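Local structure of 26S proteasome regulatory subunit RPN10 (2X5N) at residues Ile7-Ser12 and Leu50-Asp55; Arg106-Ala111 and Ala137-His142. The protein protects ubiquitin chains from disassembly by deubiquitinating enzymes, and so promotes protein degradation. All coordinates share one frame; numbering follows the deposited sequence. Where two conformers were deposited one is given.

Contacts 1 and 2 lie in the one mixed sheet of the von Willebrand factor A domain, their centres about 13 Å apart. Along the chain they come in series: contact 1 joins strands 3-9 and 47-52 across helix 24-42, and contact 2 joins strands 106-113 and 136-143 across helix 121-133. In the sheet, strands 3-9 and 106-113 are neighbours, so the four strands run side by side in parallel. The seam between the contacts includes a probable hydrogen bond from Leu8 N to Val110 O (2.8 Å) and packing of Leu8 CB on Ala111 CB, and Leu8, Met51 and Ile109 all pack on Ala93 of helix 86-98. Two beta-alpha-beta units thus merge into a single domain core.

Contact 1: Ile7-Ser12 and Leu50-Asp55; sequences ILIDNS and LMTIGD
Ile9 bonds segment 50-55 through both its backbone N and its backbone O: the N donates to Met51 O at 2.8 Å, nearly straight at 169°, and the O accepts from Ile53 N, just past the end of the strand, at 2.9 Å. Met51 N to Ile7 O completes the parallel ladder. Beyond the strand ends Asn11 takes over. Its CG sits between the backbone N and the carbonyl carbon (chi1 64°), and the amide reaches across to the other segment, where OD1 accepts a weak bond from Gly54 N and lies 3.3 Å from Thr52 CB. On the amide's other branch, ND2 donates to a water that also bonds Thr52 OG1 (2.7 Å) and Gly54 O; Pro79 O and Gln59 N are further partners of ND2 and OG1. Next door, Asp10 OD1 takes both Ser12 N, closing an Asx turn, and Ser12 OG, while OD2 is bonded to Ser115 and Gly114. Apolar contacts flank the ladder. Leu8 CD1 lies alongside Met51, 3.9 Å from its CB, and Leu8 CD2 meets Ile53 CG2 on the face covered by helix 86-98. On the other face Ile9 CG2 approaches Leu50 CD1 at 4.1 Å, under helices 24-42 and 68-75. Asp10 and Ser12 probably correspond to the start of the DxSxS metal-site motif of other VWA domains, but here the buried carboxylate is satisfied by protein N-H and hydroxyl groups.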
ATOM      1  N   ILE A   7       2.388  -2.697  -3.921  1.00  3.23           N
ATOM      2  CA  ILE A   7       1.609  -1.514  -3.598  1.00  3.44           C
ATOM      3  C   ILE A   7       0.132  -1.836  -3.833  1.00  3.33           C
ATOM      4  O   ILE A   7      -0.251  -2.232  -4.915  1.00  4.25           O
ATOM      5  CB  ILE A   7       2.065  -0.269  -4.416  1.00  4.11           C
ATOM      6  CG1 ILE A   7       3.561   0.013  -4.161  1.00  4.24           C
ATOM      7  CG2 ILE A   7       1.214   0.897  -4.012  1.00  5.35           C
ATOM      8  CD1 ILE A   7       4.198   1.033  -5.060  1.00  5.75           C
ATOM      9  N   LEU A   8      -0.662  -1.696  -2.776  1.00  3.54           N
ATOM     10  CA  LEU A   8      -2.060  -2.069  -2.765  1.00  4.09           C
ATOM     11  C   LEU A   8      -2.907  -0.811  -2.691  1.00  4.78           C
ATOM     12  O   LEU A   8      -2.848  -0.064  -1.698  1.00  5.81           O
ATOM     13  CB  LEU A   8      -2.374  -2.936  -1.541  1.00  4.05           C
ATOM     14  CG  LEU A   8      -2.104  -4.441  -1.684  1.00  4.20           C
ATOM     15  CD1 LEU A   8      -0.683  -4.735  -2.199  1.00  5.47           C
ATOM     16  CD2 LEU A   8      -2.322  -5.153  -0.357  1.00  6.23           C
ATOM     17  N   ILE A   9      -3.691  -0.582  -3.735  1.00  3.87           N
ATOM     18  CA  ILE A   9      -4.566   0.589  -3.801  1.00  4.80           C
ATOM     19  C   ILE A   9      -5.987   0.201  -3.440  1.00  3.82           C
ATOM     20  O   ILE A   9      -6.461  -0.892  -3.758  1.00  4.79           O
ATOM     21  CB  ILE A   9      -4.521   1.309  -5.174  1.00  4.89           C
ATOM     22  CG1 ILE A   9      -4.933   0.413  -6.358  1.00  6.10           C
ATOM     23  CG2 ILE A   9      -3.126   1.905  -5.372  1.00  6.77           C
ATOM     24  CD1 ILE A   9      -5.099   1.193  -7.604  1.00  7.61           C
ATOM     25  N   ASP A  10      -6.644   1.110  -2.739  1.00  3.67           N
ATOM     26  CA  ASP A  10      -8.046   0.976  -2.406  1.00  3.93           C
ATOM     27  C   ASP A  10      -8.857   1.585  -3.555  1.00  3.12           C
ATOM     28  O   ASP A  10      -8.804   2.798  -3.796  1.00  3.75           O
ATOM     29  CB  ASP A  10      -8.306   1.658  -1.055  1.00  3.89           C
ATOM     30  CG  ASP A  10      -9.704   1.425  -0.502  1.00  4.85           C
ATOM     31  OD1 ASP A  10     -10.634   1.108  -1.273  1.00  4.93           O
ATOM     32  OD2 ASP A  10      -9.858   1.584   0.731  1.00  4.59           O
ATOM     33  N   ASN A  11      -9.561   0.728  -4.287  1.00  4.02           N
ATOM     34  CA  ASN A  11     -10.499   1.179  -5.331  1.00  4.95           C
ATOM     35  C   ASN A  11     -11.935   0.833  -4.960  1.00  4.68           C
ATOM     36  O   ASN A  11     -12.745   0.524  -5.841  1.00  5.98           O
ATOM     37  CB  ASN A  11     -10.143   0.601  -6.700  1.00  4.51           C
ATOM     38  CG  ASN A  11     -10.262  -0.897  -6.745  1.00  4.24           C
ATOM     39  OD1 ASN A  11      -9.971  -1.574  -5.767  1.00  5.76           O
ATOM     40  ND2 ASN A  11     -10.652  -1.435  -7.905  1.00  5.21           N
ATOM     41  N   SER A  12     -12.257   0.908  -3.660  1.00  4.01           N
ATOM     42  CA  SER A  12     -13.634   0.730  -3.200  1.00  4.85           C
ATOM     43  C   SER A  12     -14.470   1.986  -3.415  1.00  4.96           C
ATOM     44  O   SER A  12     -13.948   3.067  -3.707  1.00  5.89           O
ATOM     45  CB  SER A  12     -13.680   0.347  -1.719  1.00  5.33           C
ATOM     46  OG  SER A  12     -13.451   1.464  -0.888  1.00  8.23           O
ATOM     47  N   LEU A  50       1.666  -3.952  -8.356  1.00  3.53           N
ATOM     48  CA  LEU A  50       0.467  -3.180  -8.101  1.00  4.29           C
ATOM     49  C   LEU A  50      -0.723  -4.122  -7.962  1.00  4.56           C
ATOM     50  O   LEU A  50      -0.950  -4.986  -8.810  1.00  5.40           O
ATOM     51  CB  LEU A  50       0.201  -2.186  -9.234  1.00  5.49           C
ATOM     52  CG  LEU A  50      -1.008  -1.284  -9.044  1.00  5.35           C
ATOM     53  CD1 LEU A  50      -0.815  -0.370  -7.848  1.00  7.26           C
ATOM     54  CD2 LEU A  50      -1.279  -0.458 -10.301  1.00  7.13           C
ATOM     55  N   MET A  51      -1.486  -3.925  -6.896  1.00  4.10           N
ATOM     56  CA  MET A  51      -2.714  -4.652  -6.651  1.00  4.65           C
ATOM     57  C   MET A  51      -3.791  -3.688  -6.229  1.00  4.22           C
ATOM     58  O   MET A  51      -3.512  -2.624  -5.683  1.00  5.63           O
ATOM     59  CB  MET A  51      -2.564  -5.618  -5.464  1.00  8.96           C
ATOM     60  CG  MET A  51      -1.870  -6.880  -5.757  1.00 11.15           C
ATOM     61  SD  MET A  51      -1.805  -7.867  -4.257  1.00  9.51           S
ATOM     62  CE  MET A  51      -3.516  -8.060  -3.822  1.00  9.29           C
ATOM     63  N   THR A  52      -5.031  -4.080  -6.456  1.00  6.06           N
ATOM     64  CA  THR A  52      -6.172  -3.448  -5.820  1.00  4.33           C
ATOM     65  C   THR A  52      -6.645  -4.243  -4.608  1.00  6.24           C
ATOM     66  O   THR A  52      -6.357  -5.442  -4.474  1.00  8.08           O
ATOM     67  CB  THR A  52      -7.365  -3.399  -6.773  1.00  7.13           C
ATOM     68  OG1 THR A  52      -7.764  -4.752  -7.059  1.00  8.20           O
ATOM     69  CG2 THR A  52      -7.042  -2.669  -8.050  1.00  8.64           C
ATOM     70  N   ILE A  53      -7.406  -3.581  -3.725  1.00  4.60           N
ATOM     71  CA  ILE A  53      -8.090  -4.298  -2.652  1.00  5.07           C
ATOM     72  C   ILE A  53      -9.588  -4.063  -2.649  1.00  5.20           C
ATOM     73  O   ILE A  53     -10.292  -4.637  -1.836  1.00  7.06           O
ATOM     74  CB  ILE A  53      -7.499  -4.037  -1.266  1.00  8.36           C
ATOM     75  CG1 ILE A  53      -7.720  -2.585  -0.837  1.00 11.13           C
ATOM     76  CG2 ILE A  53      -6.025  -4.364  -1.253  1.00 10.13           C
ATOM     77  CD1 ILE A  53      -7.502  -2.323   0.649  1.00 16.20           C
ATOM     78  N   GLY A  54     -10.078  -3.302  -3.616  1.00  4.39           N
ATOM     79  CA  GLY A  54     -11.487  -2.971  -3.677  1.00  6.08           C
ATOM     80  C   GLY A  54     -12.202  -3.602  -4.840  1.00  5.98           C
ATOM     81  O   GLY A  54     -11.805  -4.677  -5.356  1.00  6.81           O
ATOM     82  N   ASP A  55     -13.316  -2.980  -5.213  1.00  6.78           N
ATOM     83  CA  ASP A  55     -14.169  -3.615  -6.210  1.00  7.73           C
ATOM     84  C   ASP A  55     -14.512  -5.061  -5.899  1.00  7.03           C
ATOM     85  O   ASP A  55     -14.532  -5.892  -6.798  1.00  7.69           O
ATOM     86  CB  ASP A  55     -13.804  -3.262  -7.666  1.00  7.96           C
ATOM     87  CG  ASP A  55     -14.854  -3.629  -8.676  1.00  8.33           C
ATOM     88  OD1 ASP A  55     -16.052  -3.717  -8.324  1.00  8.86           O
ATOM     89  OD2 ASP A  55     -14.429  -3.802  -9.846  1.00  9.35           O
TER
HETATM   90  O   HOH W   1     -10.346  -4.482  -7.808  1.00  8.05           O

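Contact 2: Arg106-Ala111 and Ala137-His142. With SO4 (sulfate ion), chain B.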
ATOM      1  N   ARG A 106      14.143  -8.430  -0.033  1.00  4.94           N
ATOM      2  CA  ARG A 106      13.231  -8.418   1.089  1.00  4.80           C
ATOM      3  C   ARG A 106      11.813  -8.211   0.584  1.00  4.60           C
ATOM      4  O   ARG A 106      11.607  -7.800  -0.556  1.00  5.29           O
ATOM      5  CB  ARG A 106      13.604  -7.285   2.044  1.00  5.12           C
ATOM      6  CG  ARG A 106      15.036  -7.353   2.598  1.00  6.42           C
ATOM      7  CD  ARG A 106      15.428  -6.008   3.163  1.00  9.90           C
ATOM      8  NE  ARG A 106      16.824  -5.891   3.599  1.00 10.06           N
ATOM      9  CZ  ARG A 106      17.260  -6.230   4.804  1.00 12.31           C
ATOM     10  NH1 ARG A 106      16.427  -6.767   5.687  1.00 15.43           N
ATOM     11  NH2 ARG A 106      18.537  -6.058   5.117  1.00 12.13           N
ATOM     12  N   GLN A 107      10.836  -8.478   1.440  1.00  4.88           N
ATOM     13  CA  GLN A 107       9.437  -8.404   1.045  1.00  5.18           C
ATOM     14  C   GLN A 107       8.710  -7.304   1.798  1.00  3.81           C
ATOM     15  O   GLN A 107       8.795  -7.213   3.024  1.00  5.75           O
ATOM     16  CB  GLN A 107       8.756  -9.739   1.299  1.00  6.12           C
ATOM     17  CG  GLN A 107       9.418 -10.926   0.568  1.00  6.02           C
ATOM     18  CD  GLN A 107       8.673 -12.211   0.845  1.00  9.34           C
ATOM     19  OE1 GLN A 107       7.592 -12.406   0.333  1.00 12.11           O
ATOM     20  NE2 GLN A 107       9.230 -13.070   1.675  1.00 11.76           N
ATOM     21  N   ARG A 108       8.000  -6.457   1.038  1.00  3.89           N
ATOM     22  CA  ARG A 108       7.265  -5.352   1.646  1.00  3.13           C
ATOM     23  C   ARG A 108       5.921  -5.164   0.950  1.00  3.43           C
ATOM     24  O   ARG A 108       5.805  -5.319  -0.266  1.00  4.14           O
ATOM     25  CB  ARG A 108       8.071  -4.046   1.571  1.00  4.97           C
ATOM     26  CG  ARG A 108       7.347  -2.808   2.165  1.00  5.13           C
ATOM     27  CD  ARG A 108       8.239  -1.547   2.162  1.00  4.92           C
ATOM     28  NE  ARG A 108       9.340  -1.726   3.096  1.00  5.68           N
ATOM     29  CZ  ARG A 108       9.257  -1.566   4.407  1.00  5.34           C
ATOM     30  NH1 ARG A 108       8.175  -1.059   4.970  1.00  6.91           N
ATOM     31  NH2 ARG A 108      10.283  -1.912   5.157  1.00  6.41           N
ATOM     32  N   ILE A 109       4.935  -4.762   1.739  1.00  3.42           N
ATOM     33  CA  ILE A 109       3.635  -4.320   1.258  1.00  3.91           C
ATOM     34  C   ILE A 109       3.445  -2.865   1.659  1.00  3.15           C
ATOM     35  O   ILE A 109       3.704  -2.505   2.799  1.00  3.96           O
ATOM     36  CB  ILE A 109       2.499  -5.173   1.890  1.00  4.33           C
ATOM     37  CG1 ILE A 109       2.646  -6.615   1.405  1.00  5.14           C
ATOM     38  CG2 ILE A 109       1.133  -4.567   1.556  1.00  6.04           C
ATOM     39  CD1 ILE A 109       1.723  -7.581   2.106  1.00  8.64           C
ATOM     40  N   VAL A 110       2.984  -2.027   0.725  1.00  3.51           N
ATOM     41  CA  VAL A 110       2.515  -0.664   1.054  1.00  4.15           C
ATOM     42  C   VAL A 110       1.045  -0.609   0.661  1.00  3.29           C
ATOM     43  O   VAL A 110       0.738  -0.765  -0.506  1.00  5.11           O
ATOM     44  CB  VAL A 110       3.317   0.436   0.327  1.00  3.98           C
ATOM     45  CG1 VAL A 110       2.736   1.800   0.655  1.00  5.98           C
ATOM     46  CG2 VAL A 110       4.762   0.368   0.765  1.00  6.38           C
ATOM     47  N   ALA A 111       0.155  -0.459   1.639  1.00  3.35           N
ATOM     48  CA  ALA A 111      -1.270  -0.524   1.390  1.00  4.42           C
ATOM     49  C   ALA A 111      -1.970   0.761   1.791  1.00  3.91           C
ATOM     50  O   ALA A 111      -1.733   1.297   2.881  1.00  6.01           O
ATOM     51  CB  ALA A 111      -1.896  -1.687   2.168  1.00  3.96           C
ATOM     52  N   ALA A 137       7.439  -6.905   5.663  1.00  4.67           N
ATOM     53  CA  ALA A 137       7.197  -5.585   6.225  1.00  4.92           C
ATOM     54  C   ALA A 137       5.955  -4.981   5.605  1.00  4.88           C
ATOM     55  O   ALA A 137       5.565  -5.345   4.496  1.00  5.20           O
ATOM     56  CB  ALA A 137       8.377  -4.690   5.955  1.00  6.08           C
ATOM     57  N   ILE A 138       5.334  -4.057   6.324  1.00  4.72           N
ATOM     58  CA  ILE A 138       4.149  -3.405   5.807  1.00  5.05           C
ATOM     59  C   ILE A 138       4.073  -1.962   6.288  1.00  4.34           C
ATOM     60  O   ILE A 138       4.350  -1.659   7.457  1.00  4.84           O
ATOM     61  CB  ILE A 138       2.871  -4.188   6.152  1.00  6.58           C
ATOM     62  CG1 ILE A 138       1.632  -3.489   5.565  1.00  8.46           C
ATOM     63  CG2 ILE A 138       2.759  -4.426   7.659  1.00  8.61           C
ATOM     64  CD1 ILE A 138       0.464  -4.393   5.322  1.00 11.69           C
ATOM     65  N   ASP A 139       3.702  -1.097   5.358  1.00  4.27           N
ATOM     66  CA  ASP A 139       3.322   0.277   5.629  1.00  3.88           C
ATOM     67  C   ASP A 139       1.867   0.451   5.232  1.00  5.03           C
ATOM     68  O   ASP A 139       1.428  -0.046   4.200  1.00  5.34           O
ATOM     69  CB  ASP A 139       4.185   1.247   4.832  1.00  5.22           C
ATOM     70  CG  ASP A 139       5.634   1.048   5.092  1.00  5.81           C
ATOM     71  OD1 ASP A 139       6.008   0.969   6.282  1.00  6.83           O
ATOM     72  OD2 ASP A 139       6.397   0.973   4.108  1.00  7.35           O
ATOM     73  N   ILE A 140       1.127   1.167   6.059  0.61  3.48           N
ATOM     74  CA  ILE A 140      -0.263   1.476   5.752  0.61  4.19           C
ATOM     75  C   ILE A 140      -0.444   2.976   5.717  0.61  3.67           C
ATOM     76  O   ILE A 140      -0.022   3.674   6.628  0.61  4.17           O
ATOM     77  CB  ILE A 140      -1.215   0.888   6.790  0.61  5.57           C
ATOM     78  CG1 ILE A 140      -1.153  -0.646   6.749  0.61  8.14           C
ATOM     79  CG2 ILE A 140      -2.626   1.372   6.563  0.61  7.77           C
ATOM     80  CD1 ILE A 140      -1.944  -1.326   7.852  0.61 12.21           C
ATOM     81  N   ILE A 141      -1.074   3.456   4.649  1.00  4.52           N
ATOM     82  CA  ILE A 141      -1.460   4.866   4.500  1.00  4.03           C
ATOM     83  C   ILE A 141      -2.963   4.876   4.738  1.00  3.95           C
ATOM     84  O   ILE A 141      -3.722   4.352   3.934  1.00  4.36           O
ATOM     85  CB  ILE A 141      -1.127   5.393   3.107  1.00  5.31           C
ATOM     86  CG1 ILE A 141       0.393   5.343   2.883  1.00  7.20           C
ATOM     87  CG2 ILE A 141      -1.663   6.814   2.952  1.00  6.35           C
ATOM     88  CD1 ILE A 141       0.827   5.376   1.418  1.00 10.18           C
ATOM     89  N   HIS A 142      -3.371   5.443   5.872  1.00  4.46           N
ATOM     90  CA  HIS A 142      -4.753   5.417   6.313  1.00  3.95           C
ATOM     91  C   HIS A 142      -5.359   6.809   6.128  1.00  3.49           C
ATOM     92  O   HIS A 142      -4.834   7.794   6.668  1.00  4.36           O
ATOM     93  CB  HIS A 142      -4.791   4.997   7.782  1.00  4.47           C
ATOM     94  CG  HIS A 142      -6.157   4.621   8.265  1.00  7.53           C
ATOM     95  ND1 HIS A 142      -6.484   4.598   9.600  1.00 10.05           N
ATOM     96  CD2 HIS A 142      -7.267   4.218   7.597  1.00  8.73           C
ATOM     97  CE1 HIS A 142      -7.744   4.215   9.738  1.00 11.39           C
ATOM     98  NE2 HIS A 142      -8.241   3.979   8.534  1.00 10.40           N
TER
HETATM   99  S   SO4 B1194      20.078  -4.420   1.979  0.85  9.24           S
HETATM  100  O1  SO4 B1194      20.191  -4.452   3.437  0.92 13.73           O
HETATM  101  O2  SO4 B1194      20.280  -3.042   1.494  0.74  9.75           O
HETATM  102  O3  SO4 B1194      21.120  -5.287   1.450  0.80 11.17           O
HETATM  103  O4  SO4 B1194      18.785  -4.936   1.638  1.00  9.17           O
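Arg108 to Ala111 and Ala137 to Ile140 pair as the two parallel strands of a beta-alpha-beta unit whose connection runs through helix 121-133. Five backbone hydrogen bonds zip them together, from Ala137 N to Gln107 O (3.0 Å) at one end to Ile141 N to Ala111 O (2.9 Å) at the other. The one salt bridge within the pair joins Arg108 NH1 to Asp139 OD2 at 2.8 Å. Arg108 has CG anti to its backbone N (chi1 179°) and bends at chi3, and NH1 comes to OD2 from above the carboxylate plane, with an N-H...O angle of only 134°. The two flat groups are nevertheless turned just 16° apart. Ala137 CB rests against one face of the guanidinium, toward its rim, 3.5 Å from NH2. Both groups have further partners: Arg108 NE forms a salt bridge with Glu3 and NH1 also bonds Ser164 O, while Asp139 OD1 is hydrogen-bonded to His166. Farther along the same face, Val110 CG1 meets Ile141 CD1. On the opposite face Ile109 CG2 packs on Ile138 CD1 at 3.8 Å. Out at the surface, Arg106 holds a sulfate, probably from the crystallisation liquor, by NE and NH2. Strand 3-9 borders the pair beyond Arg108 and Val110, strand 166-170 lies beyond Asp139, and helices 86-98 and 151-159 cover the face carrying Ile109, Ile138 and Ile140.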